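Local coordinates for ribonuclease H (Uncultured organism, PDB 4IBN), which probably cleaves the RNA strand of RNA-DNA hybrids endonucleolytically, with magnesium as cofactor, leaving 5'-phosphomonoester ends, at residues A[58-63]-A[68-73]; A[90-95]-A[198-203]; A[102-107]-A[130-135]. All coordinates share one frame; numbering follows the deposited sequence.

Interaction 1 of 3, residues A[58-63]-A[68-73]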
# COMPACT_ATOMS: atom_id res chain seq x y z
N VAL A 58 6.56 -6.15 3.39
CA VAL A 58 5.69 -6.19 4.56
C VAL A 58 4.32 -6.76 4.18
O VAL A 58 3.70 -6.28 3.23
CB VAL A 58 5.50 -4.80 5.18
CG1 VAL A 58 5.20 -3.77 4.10
CG2 VAL A 58 4.40 -4.82 6.23
N TRP A 59 3.84 -7.76 4.91
CA TRP A 59 2.57 -8.36 4.56
C TRP A 59 1.73 -8.68 5.78
O TRP A 59 2.23 -8.81 6.87
CB TRP A 59 2.76 -9.60 3.67
CG TRP A 59 3.39 -10.74 4.32
CD1 TRP A 59 2.79 -11.74 4.99
CD2 TRP A 59 4.79 -11.04 4.37
NE1 TRP A 59 3.69 -12.63 5.45
CE2 TRP A 59 4.93 -12.23 5.07
CE3 TRP A 59 5.92 -10.42 3.85
CZ2 TRP A 59 6.15 -12.78 5.32
CZ3 TRP A 59 7.11 -10.98 4.09
CH2 TRP A 59 7.23 -12.15 4.81
N VAL A 60 0.44 -8.81 5.53
CA VAL A 60 -0.50 -9.25 6.55
C VAL A 60 -1.63 -10.02 5.92
O VAL A 60 -1.81 -9.97 4.76
CB VAL A 60 -1.09 -8.10 7.30
CG1 VAL A 60 -0.02 -7.40 8.07
CG2 VAL A 60 -1.78 -7.18 6.40
N SER A 61 -2.36 -10.76 6.74
CA SER A 61 -3.46 -11.54 6.24
C SER A 61 -4.64 -11.57 7.19
O SER A 61 -4.47 -11.27 8.33
CB SER A 61 -3.02 -12.95 5.94
OG SER A 61 -2.40 -13.53 7.03
N GLU A 62 -5.81 -11.92 6.66
CA GLU A 62 -7.03 -12.19 7.42
C GLU A 62 -7.67 -13.46 6.87
O GLU A 62 -7.59 -13.70 5.72
CB GLU A 62 -8.00 -11.04 7.33
CG GLU A 62 -7.52 -9.82 8.07
CD GLU A 62 -8.37 -8.59 7.95
OE1 GLU A 62 -9.43 -8.64 7.35
OE2 GLU A 62 -7.95 -7.58 8.48
N PRO A 63 -8.25 -14.26 7.73
CA PRO A 63 -8.88 -15.50 7.27
C PRO A 63 -10.25 -15.41 6.56
O PRO A 63 -10.67 -16.36 5.96
CB PRO A 63 -8.98 -16.32 8.55
CG PRO A 63 -9.07 -15.36 9.59
CD PRO A 63 -8.25 -14.19 9.18
N ASN A 68 -11.45 -4.82 -0.47
CA ASN A 68 -11.38 -3.46 0.01
C ASN A 68 -10.72 -3.37 1.36
O ASN A 68 -10.00 -2.46 1.60
CB ASN A 68 -12.73 -2.79 0.05
CG ASN A 68 -13.26 -2.42 -1.32
OD1 ASN A 68 -12.60 -2.54 -2.29
ND2 ASN A 68 -14.46 -1.96 -1.36
N ARG A 69 -11.02 -4.30 2.23
CA ARG A 69 -10.39 -4.25 3.52
C ARG A 69 -8.87 -4.46 3.38
O ARG A 69 -8.09 -3.77 3.95
CB ARG A 69 -10.93 -5.35 4.44
CG ARG A 69 -12.13 -5.02 5.29
CD ARG A 69 -12.34 -6.10 6.46
NE ARG A 69 -11.21 -6.25 7.37
CZ ARG A 69 -10.97 -5.46 8.39
NH1 ARG A 69 -11.78 -4.48 8.63
NH2 ARG A 69 -9.93 -5.63 9.14
N MET A 70 -8.49 -5.46 2.62
CA MET A 70 -7.09 -5.75 2.44
C MET A 70 -6.31 -4.61 1.73
O MET A 70 -5.17 -4.37 2.01
CB MET A 70 -6.87 -7.14 1.82
CG MET A 70 -7.41 -8.26 2.64
SD MET A 70 -6.99 -8.18 4.42
CE MET A 70 -5.30 -8.48 4.39
N ALA A 71 -6.96 -3.95 0.81
CA ALA A 71 -6.34 -2.83 0.17
C ALA A 71 -6.04 -1.76 1.22
O ALA A 71 -5.00 -1.22 1.23
CB ALA A 71 -7.22 -2.30 -0.89
N LEU A 72 -6.99 -1.52 2.10
CA LEU A 72 -6.76 -0.56 3.17
C LEU A 72 -5.64 -0.99 4.12
O LEU A 72 -4.85 -0.20 4.52
CB LEU A 72 -8.05 -0.16 3.89
CG LEU A 72 -8.95 0.78 3.13
CD1 LEU A 72 -10.37 0.72 3.65
CD2 LEU A 72 -8.40 2.13 3.22
N ARG A 73 -5.57 -2.26 4.44
CA ARG A 73 -4.50 -2.76 5.27
C ARG A 73 -3.14 -2.60 4.62
O ARG A 73 -2.17 -2.42 5.30
CB ARG A 73 -4.74 -4.19 5.72
CG ARG A 73 -6.06 -4.31 6.39
CD ARG A 73 -6.11 -5.19 7.59
NE ARG A 73 -4.93 -5.15 8.42
CZ ARG A 73 -4.56 -6.19 9.12
NH1 ARG A 73 -5.29 -7.26 9.09
NH2 ARG A 73 -3.48 -6.17 9.88
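E62, on strand 53-62, extends its carboxylate between two arginines, R69 and R73, that stand one turn apart on the facing helix. R69 meets it side-on with two nitrogens: NE donates to E62 OE1 at 3.0 Å, on the syn lone pair, and NH2 donates to OE2 at 2.9 Å. Both bonds are nearly straight, and the carboxylate and guanidinium planes lie only 25° apart, so this pair is close to the flat, doubly bonded form of an arginine-carboxylate bridge. R73 approaches E62 OE2 from its other, anti side, 17° out of the carboxylate plane; its NH1 reaches that oxygen at 2.7 Å along a more bent path, the bends at chi2 and chi3 bringing the guanidinium round. Two donors across the contact thus grip OE2, while OE1 also bonds the hydroxyl of T65. The carboxylate is thereby restrained in rotation and probably kept ionised. Beside it, V60 CG2 sits over the centre of one R73 guanidinium face, 3.9 Å above its plane. M70, bent at chi2 and chi3, brings CE to 3.8 Å from V60 O and SD to 3.8 Å from E62 CD. The axes of the short segments 58-62 and 68-73 approach to 9.5 Å at 151°, close to antiparallel. M70 and V60 also pack on A38 of strand 34-45, and elsewhere on the helix L72 packs on helices 98-113 and 126-136.

Interaction 2 of 3, residues A[90-95]-A[198-203]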
# COMPACT_ATOMS: atom_id res chain seq x y z
N ARG A 90 8.90 10.86 2.46
CA ARG A 90 8.24 11.11 1.20
C ARG A 90 8.04 9.74 0.52
O ARG A 90 8.90 8.99 0.47
CB ARG A 90 9.08 12.01 0.33
CG ARG A 90 9.11 13.38 0.81
CD ARG A 90 10.11 14.24 0.02
NE ARG A 90 11.43 14.02 0.52
CZ ARG A 90 12.52 14.30 -0.14
NH1 ARG A 90 12.45 14.82 -1.32
NH2 ARG A 90 13.69 14.03 0.39
N VAL A 91 6.84 9.46 0.03
CA VAL A 91 6.50 8.16 -0.48
C VAL A 91 5.80 8.28 -1.81
O VAL A 91 4.89 8.99 -1.93
CB VAL A 91 5.56 7.42 0.49
CG1 VAL A 91 5.21 6.06 -0.01
CG2 VAL A 91 6.17 7.37 1.87
N VAL A 92 6.22 7.50 -2.77
CA VAL A 92 5.44 7.30 -3.95
C VAL A 92 4.76 5.96 -3.76
O VAL A 92 5.44 5.01 -3.66
CB VAL A 92 6.32 7.23 -5.19
CG1 VAL A 92 5.48 6.99 -6.39
CG2 VAL A 92 7.09 8.48 -5.35
N PHE A 93 3.43 5.95 -3.69
CA PHE A 93 2.70 4.73 -3.39
C PHE A 93 1.93 4.33 -4.62
O PHE A 93 1.09 5.01 -5.04
CB PHE A 93 1.74 4.98 -2.21
CG PHE A 93 1.08 3.74 -1.63
CD1 PHE A 93 1.48 3.22 -0.44
CD2 PHE A 93 -0.01 3.18 -2.22
CE1 PHE A 93 0.88 2.16 0.09
CE2 PHE A 93 -0.60 2.13 -1.68
CZ PHE A 93 -0.15 1.62 -0.53
N THR A 94 2.31 3.19 -5.17
CA THR A 94 1.69 2.68 -6.36
C THR A 94 0.92 1.40 -6.10
O THR A 94 1.43 0.50 -5.58
CB THR A 94 2.76 2.39 -7.47
OG1 THR A 94 3.49 3.57 -7.75
CG2 THR A 94 2.09 1.93 -8.71
N THR A 95 -0.33 1.39 -6.51
CA THR A 95 -1.19 0.27 -6.25
C THR A 95 -2.11 0.01 -7.41
O THR A 95 -2.34 0.87 -8.16
CB THR A 95 -2.03 0.50 -5.02
OG1 THR A 95 -2.90 -0.60 -4.83
CG2 THR A 95 -2.79 1.74 -5.13
N PRO A 198 11.75 2.08 -12.78
CA PRO A 198 12.93 2.68 -12.17
C PRO A 198 12.56 3.49 -10.95
O PRO A 198 11.48 3.95 -10.86
CB PRO A 198 13.46 3.61 -13.26
CG PRO A 198 12.75 3.27 -14.44
CD PRO A 198 11.47 2.68 -14.07
N PHE A 199 13.49 3.63 -10.03
CA PHE A 199 13.25 4.38 -8.82
C PHE A 199 13.00 5.86 -9.16
O PHE A 199 13.59 6.40 -10.01
CB PHE A 199 14.44 4.26 -7.87
CG PHE A 199 14.17 4.76 -6.48
CD1 PHE A 199 13.61 3.94 -5.54
CD2 PHE A 199 14.45 6.04 -6.12
CE1 PHE A 199 13.37 4.40 -4.34
CE2 PHE A 199 14.19 6.46 -4.88
CZ PHE A 199 13.65 5.66 -4.01
N PRO A 200 12.11 6.48 -8.45
CA PRO A 200 11.76 7.84 -8.79
C PRO A 200 12.81 8.88 -8.52
O PRO A 200 13.59 8.74 -7.66
CB PRO A 200 10.52 8.09 -7.93
CG PRO A 200 10.60 7.20 -6.86
CD PRO A 200 11.25 5.96 -7.39
N ASP A 201 12.79 9.91 -9.34
CA ASP A 201 13.54 11.13 -9.18
C ASP A 201 12.86 11.99 -8.15
O ASP A 201 11.70 12.09 -8.14
CB ASP A 201 13.44 11.96 -10.43
CG ASP A 201 14.23 11.46 -11.54
OD1 ASP A 201 14.81 10.39 -11.42
OD2 ASP A 201 14.28 12.17 -12.55
N ALA A 202 13.59 12.70 -7.34
CA ALA A 202 12.96 13.58 -6.40
C ALA A 202 12.23 14.68 -7.12
O ALA A 202 11.43 15.37 -6.53
CB ALA A 202 13.91 14.10 -5.43
N ALA A 203 12.51 14.83 -8.39
CA ALA A 203 11.70 15.51 -9.40
C ALA A 203 10.36 14.94 -9.90
O ALA A 203 9.49 15.63 -10.30
CB ALA A 203 12.54 15.86 -10.56
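Strand 90-95 is an inner strand of the RNase H sheet, and V92 on one of its faces meets P200 in the loop that follows helix 187-192. The central evidence is a single apolar approach: V92 CG2 lies 4.0 Å from P200 CG. V92 places CG1 anti to the backbone N (chi1 179°), which puts CG2 beside that nitrogen and toward the proline. The valine and the proline ring run alongside each other, pointing contrary ways, and meet through one methyl and one ring carbon. P200 is itself backed by its predecessor, since its CD sits 3.3 Å above the plane of the F199 ring, displaced toward the rim. At the start of the strand a looser approach follows, with R90 NH1 4.4 Å from A202 CB; the polar end of R90 is engaged elsewhere, NH2 bonding the carbonyl O of T14. No hydrogen bond joins the two segments, only 91 Å² is buried in all, and the nearest backbones keep apart, V92 CA and P200 CA being 8.0 Å from each other. The loop therefore lies on the sheet face without joining it as a strand. F205, farther along the chain, also touches R90 and V92. V91 and F93 point to the other face, against helix 67-82, giving the alternation of a strand packed on both faces, as in the mixed sheet of the RNase H fold, where strand 90-95 runs parallel between 16-25 and 140-145.

Interaction 3 of 3, residues A[102-107]-A[130-135]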
# COMPACT_ATOMS: atom_id res chain seq x y z
N ASP A 102 -8.22 6.77 -5.51
CA ASP A 102 -9.30 7.72 -5.52
C ASP A 102 -9.76 8.08 -4.10
O ASP A 102 -10.16 9.16 -3.85
CB ASP A 102 -10.46 7.24 -6.38
CG ASP A 102 -10.10 7.11 -7.82
OD1 ASP A 102 -9.29 7.86 -8.30
OD2 ASP A 102 -10.70 6.27 -8.45
N GLY A 103 -9.75 7.13 -3.21
CA GLY A 103 -10.11 7.45 -1.85
C GLY A 103 -9.17 8.42 -1.19
O GLY A 103 -9.58 9.32 -0.57
N MET A 104 -7.88 8.19 -1.33
CA MET A 104 -6.91 9.09 -0.74
C MET A 104 -6.82 10.46 -1.37
O MET A 104 -6.40 11.37 -0.77
CB MET A 104 -5.53 8.47 -0.67
CG MET A 104 -5.51 7.29 0.19
SD MET A 104 -5.65 7.79 1.93
CE MET A 104 -5.19 6.31 2.77
N THR A 105 -7.12 10.53 -2.65
CA THR A 105 -7.01 11.79 -3.33
C THR A 105 -8.29 12.56 -3.38
O THR A 105 -8.27 13.74 -3.60
CB THR A 105 -6.53 11.64 -4.78
OG1 THR A 105 -7.37 10.77 -5.52
CG2 THR A 105 -5.11 11.14 -4.82
N ARG A 106 -9.40 11.86 -3.28
CA ARG A 106 -10.71 12.46 -3.35
C ARG A 106 -11.67 12.10 -2.24
O ARG A 106 -12.12 12.92 -1.55
CB ARG A 106 -11.38 12.13 -4.66
CG ARG A 106 -10.74 12.66 -5.84
CD ARG A 106 -11.44 12.25 -7.12
NE ARG A 106 -10.74 12.76 -8.26
CZ ARG A 106 -11.14 13.80 -8.96
NH1 ARG A 106 -12.27 14.40 -8.66
NH2 ARG A 106 -10.42 14.21 -9.98
N TRP A 107 -12.01 10.84 -2.12
CA TRP A 107 -13.12 10.48 -1.27
C TRP A 107 -12.97 10.82 0.22
O TRP A 107 -13.91 11.16 0.81
CB TRP A 107 -13.48 9.01 -1.45
CG TRP A 107 -13.62 8.52 -2.83
CD1 TRP A 107 -13.91 9.21 -3.93
CD2 TRP A 107 -13.49 7.18 -3.23
NE1 TRP A 107 -13.95 8.39 -5.01
CE2 TRP A 107 -13.69 7.12 -4.59
CE3 TRP A 107 -13.22 6.02 -2.56
CZ2 TRP A 107 -13.67 5.94 -5.29
CZ3 TRP A 107 -13.16 4.83 -3.29
CH2 TRP A 107 -13.39 4.81 -4.62
N GLN A 130 -10.26 5.62 8.42
CA GLN A 130 -9.72 6.50 9.43
C GLN A 130 -8.35 6.08 9.93
O GLN A 130 -7.52 6.88 10.12
CB GLN A 130 -10.69 6.69 10.61
CG GLN A 130 -11.95 7.40 10.27
CD GLN A 130 -12.87 7.58 11.47
OE1 GLN A 130 -12.83 6.85 12.39
NE2 GLN A 130 -13.69 8.56 11.43
N GLU A 131 -8.17 4.79 10.13
CA GLU A 131 -6.88 4.26 10.47
C GLU A 131 -5.84 4.48 9.37
O GLU A 131 -4.72 4.75 9.63
CB GLU A 131 -6.98 2.77 10.79
CG GLU A 131 -7.73 2.44 12.00
CD GLU A 131 -7.56 0.99 12.47
OE1 GLU A 131 -6.55 0.37 12.15
OE2 GLU A 131 -8.42 0.53 13.19
N ALA A 132 -6.24 4.32 8.14
CA ALA A 132 -5.33 4.56 7.08
C ALA A 132 -4.90 5.99 6.99
O ALA A 132 -3.79 6.26 6.69
CB ALA A 132 -5.91 4.14 5.80
N VAL A 133 -5.84 6.90 7.17
CA VAL A 133 -5.54 8.31 7.10
C VAL A 133 -4.57 8.69 8.20
O VAL A 133 -3.67 9.42 8.01
CB VAL A 133 -6.79 9.18 7.20
CG1 VAL A 133 -6.44 10.60 7.48
CG2 VAL A 133 -7.63 9.05 5.97
N GLN A 134 -4.79 8.16 9.36
CA GLN A 134 -3.87 8.40 10.44
C GLN A 134 -2.48 7.84 10.21
O GLN A 134 -1.54 8.40 10.62
CB GLN A 134 -4.46 7.82 11.71
CG GLN A 134 -3.74 8.12 12.96
CD GLN A 134 -4.65 7.92 14.16
OE1 GLN A 134 -5.05 6.81 14.44
NE2 GLN A 134 -5.03 8.98 14.79
N ALA A 135 -2.41 6.67 9.61
CA ALA A 135 -1.16 6.02 9.32
C ALA A 135 -0.31 6.86 8.37
O ALA A 135 0.86 7.00 8.55
CB ALA A 135 -1.41 4.64 8.73
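The carbonyl O of D102, two residues before the M104 that reaches across to A132, accepts two backbone bonds: from R106 N at 2.9 Å and from W107 N at 3.0 Å. The second spans five residues and marks a wider pi-type turn within helix 98-113. The W107 ring folds back over this turn, with D102 CB 3.5 Å above its plane and near the rim. M104 carries the contact itself. Its CG is anti to the carbonyl carbon and its chain bends at chi2 (-72°), after which the nearly extended chi3 sends the methyl end across to the other helix. There CE rests 3.8 Å from A132 CB, and more loosely 4.2 Å from A132 O. A132 presents a single methyl to the thioether end, while the nearest CA atoms, of M104 and V133, remain 8.0 Å apart. No hydrogen bond crosses, and all three touching residues are buried. V75 and W143 also touch M104, I76 touches A132, and L211 touches both M104 and V133. On the side of the sheet where helix 67-82 lies, helix 126-136 thus packs on helices 67-82 and 98-113, as in the helical part of the RNase H fold.

Interactions 1 and 3 touch at one point: L72 CD2 of 68-73 lies 4.1 Å from A132 CB of 130-135, although their centres are about 15 Å apart. Interaction 2 stands separately, its centre about 22 Å from that of interaction 1 and 18 Å from that of interaction 3, with nearest atoms about 6 and 7 Å away. Strand 90-95 nevertheless connects them, following helix 67-82 and leading into helix 98-113; interaction 3 is nested in the chain loop that interaction 2 closes. Interactions 1 and 2 reach the same sheet. In relatives, acidic residues on and beside this sheet bind the catalytic magnesium; none of the three contacts contains a metal ion.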